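Local coordinates for fiber protein 2 (Human adenovirus type 41, PDB 2BZV) that forms the head of the short fibre, a trimeric capsid spike that probably takes part in virion attachment to the host cell, at residues Asp67-Asn78 / Gly145-Pro156. Residues are numbered along the deposited sequence; the frame is centred on the assembly and turned at random.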
loop_
_atom_site.group_PDB
_atom_site.type_symbol
_atom_site.label_atom_id
_atom_site.label_comp_id
_atom_site.label_asym_id
_atom_site.label_seq_id
_atom_site.Cartn_x
_atom_site.Cartn_y
_atom_site.Cartn_z
ATOM N N ASP A 67 1.706 3.739 -31.063
ATOM C CA ASP A 67 2.006 2.460 -30.390
ATOM C C ASP A 67 1.001 2.138 -29.285
ATOM O O ASP A 67 0.257 3.016 -28.831
ATOM C CB ASP A 67 3.414 2.522 -29.779
ATOM C CG ASP A 67 4.533 2.601 -30.806
ATOM O OD1 ASP A 67 4.388 2.134 -31.951
ATOM O OD2 ASP A 67 5.614 3.113 -30.439
ATOM N N ASN A 68 0.991 0.878 -28.845
ATOM C CA ASN A 68 0.030 0.484 -27.802
ATOM C C ASN A 68 0.702 0.171 -26.465
ATOM O O ASN A 68 0.090 -0.448 -25.598
ATOM C CB ASN A 68 -0.831 -0.687 -28.261
ATOM C CG ASN A 68 -0.023 -1.950 -28.400
ATOM O OD1 ASN A 68 1.199 -1.916 -28.322
ATOM N ND2 ASN A 68 -0.692 -3.077 -28.625
ATOM N N ALA A 69 1.952 0.594 -26.303
ATOM C CA ALA A 69 2.640 0.469 -25.025
ATOM C C ALA A 69 3.791 1.449 -25.004
ATOM O O ALA A 69 4.353 1.796 -26.056
ATOM C CB ALA A 69 3.152 -0.943 -24.824
ATOM N N LEU A 70 4.155 1.862 -23.796
ATOM C CA LEU A 70 5.203 2.847 -23.582
ATOM C C LEU A 70 5.949 2.479 -22.317
ATOM O O LEU A 70 5.320 2.072 -21.336
ATOM C CB LEU A 70 4.522 4.189 -23.413
ATOM C CG LEU A 70 5.296 5.472 -23.275
ATOM C CD1 LEU A 70 4.449 6.622 -23.825
ATOM C CD2 LEU A 70 5.640 5.774 -21.823
ATOM N N SER A 71 7.267 2.632 -22.334
ATOM C CA SER A 71 8.079 2.353 -21.157
ATOM C C SER A 71 8.857 3.585 -20.722
ATOM O O SER A 71 9.129 4.504 -21.515
ATOM C CB SER A 71 9.087 1.242 -21.433
ATOM O OG SER A 71 10.052 1.738 -22.348
ATOM N N LEU A 72 9.216 3.614 -19.454
ATOM C CA LEU A 72 10.045 4.668 -18.886
ATOM C C LEU A 72 11.050 4.013 -17.966
ATOM O O LEU A 72 10.656 3.326 -17.026
ATOM C CB LEU A 72 9.191 5.655 -18.075
ATOM C CG LEU A 72 9.966 6.668 -17.212
ATOM C CD1 LEU A 72 10.701 7.642 -18.114
ATOM C CD2 LEU A 72 9.027 7.396 -16.240
ATOM N N LYS A 73 12.332 4.251 -18.209
ATOM C CA LYS A 73 13.394 3.712 -17.369
ATOM C C LYS A 73 14.072 4.828 -16.591
ATOM O O LYS A 73 14.508 5.829 -17.176
ATOM C CB LYS A 73 14.419 2.962 -18.221
ATOM C CG LYS A 73 15.447 2.247 -17.380
ATOM C CD LYS A 73 16.259 1.332 -18.266
ATOM C CE LYS A 73 17.232 0.567 -17.398
ATOM N NZ LYS A 73 18.101 -0.311 -18.250
ATOM N N LEU A 74 14.183 4.639 -15.283
ATOM C CA LEU A 74 14.916 5.561 -14.413
ATOM C C LEU A 74 16.138 4.809 -13.886
ATOM O O LEU A 74 16.005 3.904 -13.054
ATOM C CB LEU A 74 14.058 6.047 -13.246
ATOM C CG LEU A 74 12.756 6.760 -13.644
ATOM C CD1 LEU A 74 12.037 7.218 -12.397
ATOM C CD2 LEU A 74 13.003 7.948 -14.565
ATOM N N PRO A 75 17.325 5.141 -14.401
ATOM C CA PRO A 75 18.558 4.487 -13.976
ATOM C C PRO A 75 19.272 5.262 -12.878
ATOM O O PRO A 75 19.235 6.501 -12.876
ATOM C CB PRO A 75 19.401 4.518 -15.262
ATOM C CG PRO A 75 19.017 5.830 -15.908
ATOM C CD PRO A 75 17.583 6.105 -15.490
ATOM N N PHE A 76 19.935 4.540 -11.980
ATOM C CA PHE A 76 20.671 5.149 -10.868
ATOM C C PHE A 76 22.060 4.534 -10.781
ATOM O O PHE A 76 22.257 3.371 -11.139
ATOM C CB PHE A 76 19.954 4.915 -9.528
ATOM C CG PHE A 76 18.549 5.471 -9.497
ATOM C CD1 PHE A 76 18.284 6.723 -8.957
ATOM C CD2 PHE A 76 17.497 4.738 -10.011
ATOM C CE1 PHE A 76 16.984 7.222 -8.957
ATOM C CE2 PHE A 76 16.205 5.225 -10.005
ATOM C CZ PHE A 76 15.953 6.470 -9.479
ATOM N N ASP A 77 23.007 5.315 -10.271
ATOM C CA ASP A 77 24.331 4.765 -9.987
ATOM C C ASP A 77 24.309 3.968 -8.680
ATOM O O ASP A 77 23.273 3.875 -7.999
ATOM C CB ASP A 77 25.419 5.855 -10.040
ATOM C CG ASP A 77 25.358 6.864 -8.899
ATOM O OD1 ASP A 77 24.666 6.630 -7.886
ATOM O OD2 ASP A 77 26.044 7.905 -9.027
ATOM N N ASN A 78 25.439 3.371 -8.327
ATOM C CA ASN A 78 25.528 2.504 -7.157
ATOM C C ASN A 78 25.388 3.252 -5.832
ATOM O O ASN A 78 25.307 2.617 -4.782
ATOM C CB ASN A 78 26.852 1.717 -7.188
ATOM C CG ASN A 78 26.761 0.467 -8.070
ATOM O OD1 ASN A 78 25.867 -0.372 -7.890
ATOM N ND2 ASN A 78 27.717 0.338 -9.003
ATOM N N GLY A 145 24.516 -0.521 -10.810
ATOM C CA GLY A 145 23.621 0.378 -10.079
ATOM C C GLY A 145 22.221 -0.198 -9.959
ATOM O O GLY A 145 22.048 -1.397 -9.703
ATOM N N TYR A 146 21.219 0.669 -10.134
ATOM C CA TYR A 146 19.834 0.312 -9.854
ATOM C C TYR A 146 18.937 0.900 -10.915
ATOM O O TYR A 146 19.338 1.828 -11.640
ATOM C CB TYR A 146 19.420 0.910 -8.493
ATOM C CG TYR A 146 20.304 0.415 -7.363
ATOM C CD1 TYR A 146 20.026 -0.777 -6.703
ATOM C CD2 TYR A 146 21.442 1.126 -6.970
ATOM C CE1 TYR A 146 20.842 -1.238 -5.679
ATOM C CE2 TYR A 146 22.274 0.659 -5.953
ATOM C CZ TYR A 146 21.969 -0.527 -5.320
ATOM O OH TYR A 146 22.779 -1.000 -4.313
ATOM N N ALA A 147 17.707 0.405 -11.010
ATOM C CA ALA A 147 16.780 1.002 -11.947
ATOM C C ALA A 147 15.343 0.670 -11.611
ATOM O O ALA A 147 15.043 -0.344 -10.963
ATOM C CB ALA A 147 17.074 0.527 -13.385
ATOM N N PHE A 148 14.458 1.530 -12.092
ATOM C CA PHE A 148 13.043 1.200 -12.255
ATOM C C PHE A 148 12.736 1.213 -13.742
ATOM O O PHE A 148 13.134 2.151 -14.440
ATOM C CB PHE A 148 12.122 2.258 -11.650
ATOM C CG PHE A 148 12.300 2.521 -10.191
ATOM C CD1 PHE A 148 11.803 1.634 -9.255
ATOM C CD2 PHE A 148 12.890 3.677 -9.755
ATOM C CE1 PHE A 148 11.943 1.869 -7.904
ATOM C CE2 PHE A 148 13.029 3.920 -8.399
ATOM C CZ PHE A 148 12.568 3.011 -7.479
ATOM N N THR A 149 11.990 0.206 -14.210
ATOM C CA THR A 149 11.484 0.224 -15.576
ATOM C C THR A 149 9.976 0.087 -15.484
ATOM O O THR A 149 9.467 -0.944 -15.059
ATOM C CB THR A 149 12.075 -0.886 -16.452
ATOM O OG1 THR A 149 13.510 -0.771 -16.420
ATOM C CG2 THR A 149 11.549 -0.761 -17.875
ATOM N N PHE A 150 9.294 1.159 -15.871
ATOM C CA PHE A 150 7.837 1.204 -15.849
ATOM C C PHE A 150 7.315 0.929 -17.246
ATOM O O PHE A 150 7.910 1.375 -18.225
ATOM C CB PHE A 150 7.382 2.597 -15.422
ATOM C CG PHE A 150 7.861 2.985 -14.053
ATOM C CD1 PHE A 150 7.305 2.411 -12.914
ATOM C CD2 PHE A 150 8.875 3.930 -13.902
ATOM C CE1 PHE A 150 7.750 2.765 -11.641
ATOM C CE2 PHE A 150 9.319 4.282 -12.646
ATOM C CZ PHE A 150 8.756 3.700 -11.512
ATOM N N LYS A 151 6.195 0.227 -17.342
ATOM C CA LYS A 151 5.559 0.003 -18.634
ATOM C C LYS A 151 4.051 0.164 -18.480
ATOM O O LYS A 151 3.456 -0.386 -17.544
ATOM C CB LYS A 151 5.875 -1.394 -19.180
ATOM C CG LYS A 151 5.250 -1.656 -20.566
ATOM C CD LYS A 151 5.467 -3.103 -20.990
ATOM C CE LYS A 151 4.623 -3.490 -22.197
ATOM N NZ LYS A 151 4.832 -4.924 -22.565
ATOM N N TRP A 152 3.468 0.899 -19.423
ATOM C CA TRP A 152 2.017 1.064 -19.491
ATOM C C TRP A 152 1.513 0.635 -20.854
ATOM O O TRP A 152 2.175 0.871 -21.873
ATOM C CB TRP A 152 1.634 2.526 -19.339
ATOM C CG TRP A 152 2.019 3.186 -18.058
ATOM C CD1 TRP A 152 1.229 3.328 -16.956
ATOM C CD2 TRP A 152 3.249 3.845 -17.757
ATOM N NE1 TRP A 152 1.891 4.013 -15.974
ATOM C CE2 TRP A 152 3.140 4.346 -16.441
ATOM C CE3 TRP A 152 4.435 4.053 -18.460
ATOM C CZ2 TRP A 152 4.180 5.049 -15.821
ATOM C CZ3 TRP A 152 5.461 4.750 -17.845
ATOM C CH2 TRP A 152 5.326 5.242 -16.529
ATOM N N SER A 153 0.308 0.072 -20.887
ATOM C CA SER A 153 -0.370 -0.025 -22.175
ATOM C C SER A 153 -0.882 1.352 -22.592
ATOM O O SER A 153 -0.971 2.287 -21.778
ATOM C CB SER A 153 -1.513 -1.036 -22.135
ATOM O OG SER A 153 -2.437 -0.697 -21.125
ATOM N N ALA A 154 -1.202 1.476 -23.878
ATOM C CA ALA A 154 -1.713 2.717 -24.448
ATOM C C ALA A 154 -2.742 2.382 -25.508
ATOM O O ALA A 154 -2.690 1.309 -26.109
ATOM C CB ALA A 154 -0.601 3.552 -25.051
ATOM N N GLU A 155 -3.680 3.297 -25.733
ATOM C CA GLU A 155 -4.732 3.083 -26.712
ATOM C C GLU A 155 -4.402 3.884 -27.969
ATOM O O GLU A 155 -4.410 5.110 -27.936
ATOM C CB GLU A 155 -6.073 3.516 -26.126
ATOM C CG GLU A 155 -7.228 3.164 -27.017
ATOM C CD GLU A 155 -8.582 3.512 -26.428
ATOM O OE1 GLU A 155 -9.566 3.384 -27.181
ATOM O OE2 GLU A 155 -8.649 3.899 -25.239
ATOM N N PRO A 156 -4.081 3.210 -29.087
ATOM C CA PRO A 156 -3.826 3.985 -30.294
ATOM C C PRO A 156 -4.964 4.927 -30.663
ATOM O O PRO A 156 -6.145 4.606 -30.521
ATOM C CB PRO A 156 -3.640 2.919 -31.378
ATOM C CG PRO A 156 -3.110 1.755 -30.620
ATOM C CD PRO A 156 -3.882 1.769 -29.319
HETATM O O HOH W 1 26.770 -2.075 -9.757
HETATM O O HOH W 2 25.357 0.042 -4.049
HETATM O O HOH W 3 24.716 -2.389 -5.905
#
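Leu72 and Trp152 mesh on the inner face of an antiparallel strand pair, 69-76 with 146-153. Leu72 CB sits in the plane of the indole at its edge, 3.8 Å from Trp152 CZ3. Leu70 CD2 touches the same ring 4.0 Å from Trp152 CE3, so the CE3-CZ3 side fits the notch between the two leucines. Trp152 CG stands beside its backbone N (chi1 -61°), which sends the ring toward the partner strand. Further along, Leu74 CD1 meets the rim of Phe150 at CE2, 4.0 Å away. Phe76 and Phe148 stand nearly perpendicular (87°), neither over the other's face, with Phe76 CE2 3.7 Å from Phe148 CD2. On the other face, the extended Lys73 chain runs over Thr149 and brings CE 4.0 Å from Ala147 CB. Lys73 NZ donates a hydrogen bond to Glu141 O. Hydrogen-bonded pairs from Leu70-Trp152 to Phe76-Tyr146 keep the register. At one end, two waters bridge Asn78 to Tyr146 OH, which also hydrogen-bonds to Glu172. In the knob's beta-sandwich, strand 135-139 flanks 146-153 on its far side. Leu72, Leu74 and Phe148 pack on Leu38, Leu40 and Leu42 of strand 36-45 in the facing sheet; Phe150 and Trp152 pack on Ile53 of strand 48-57.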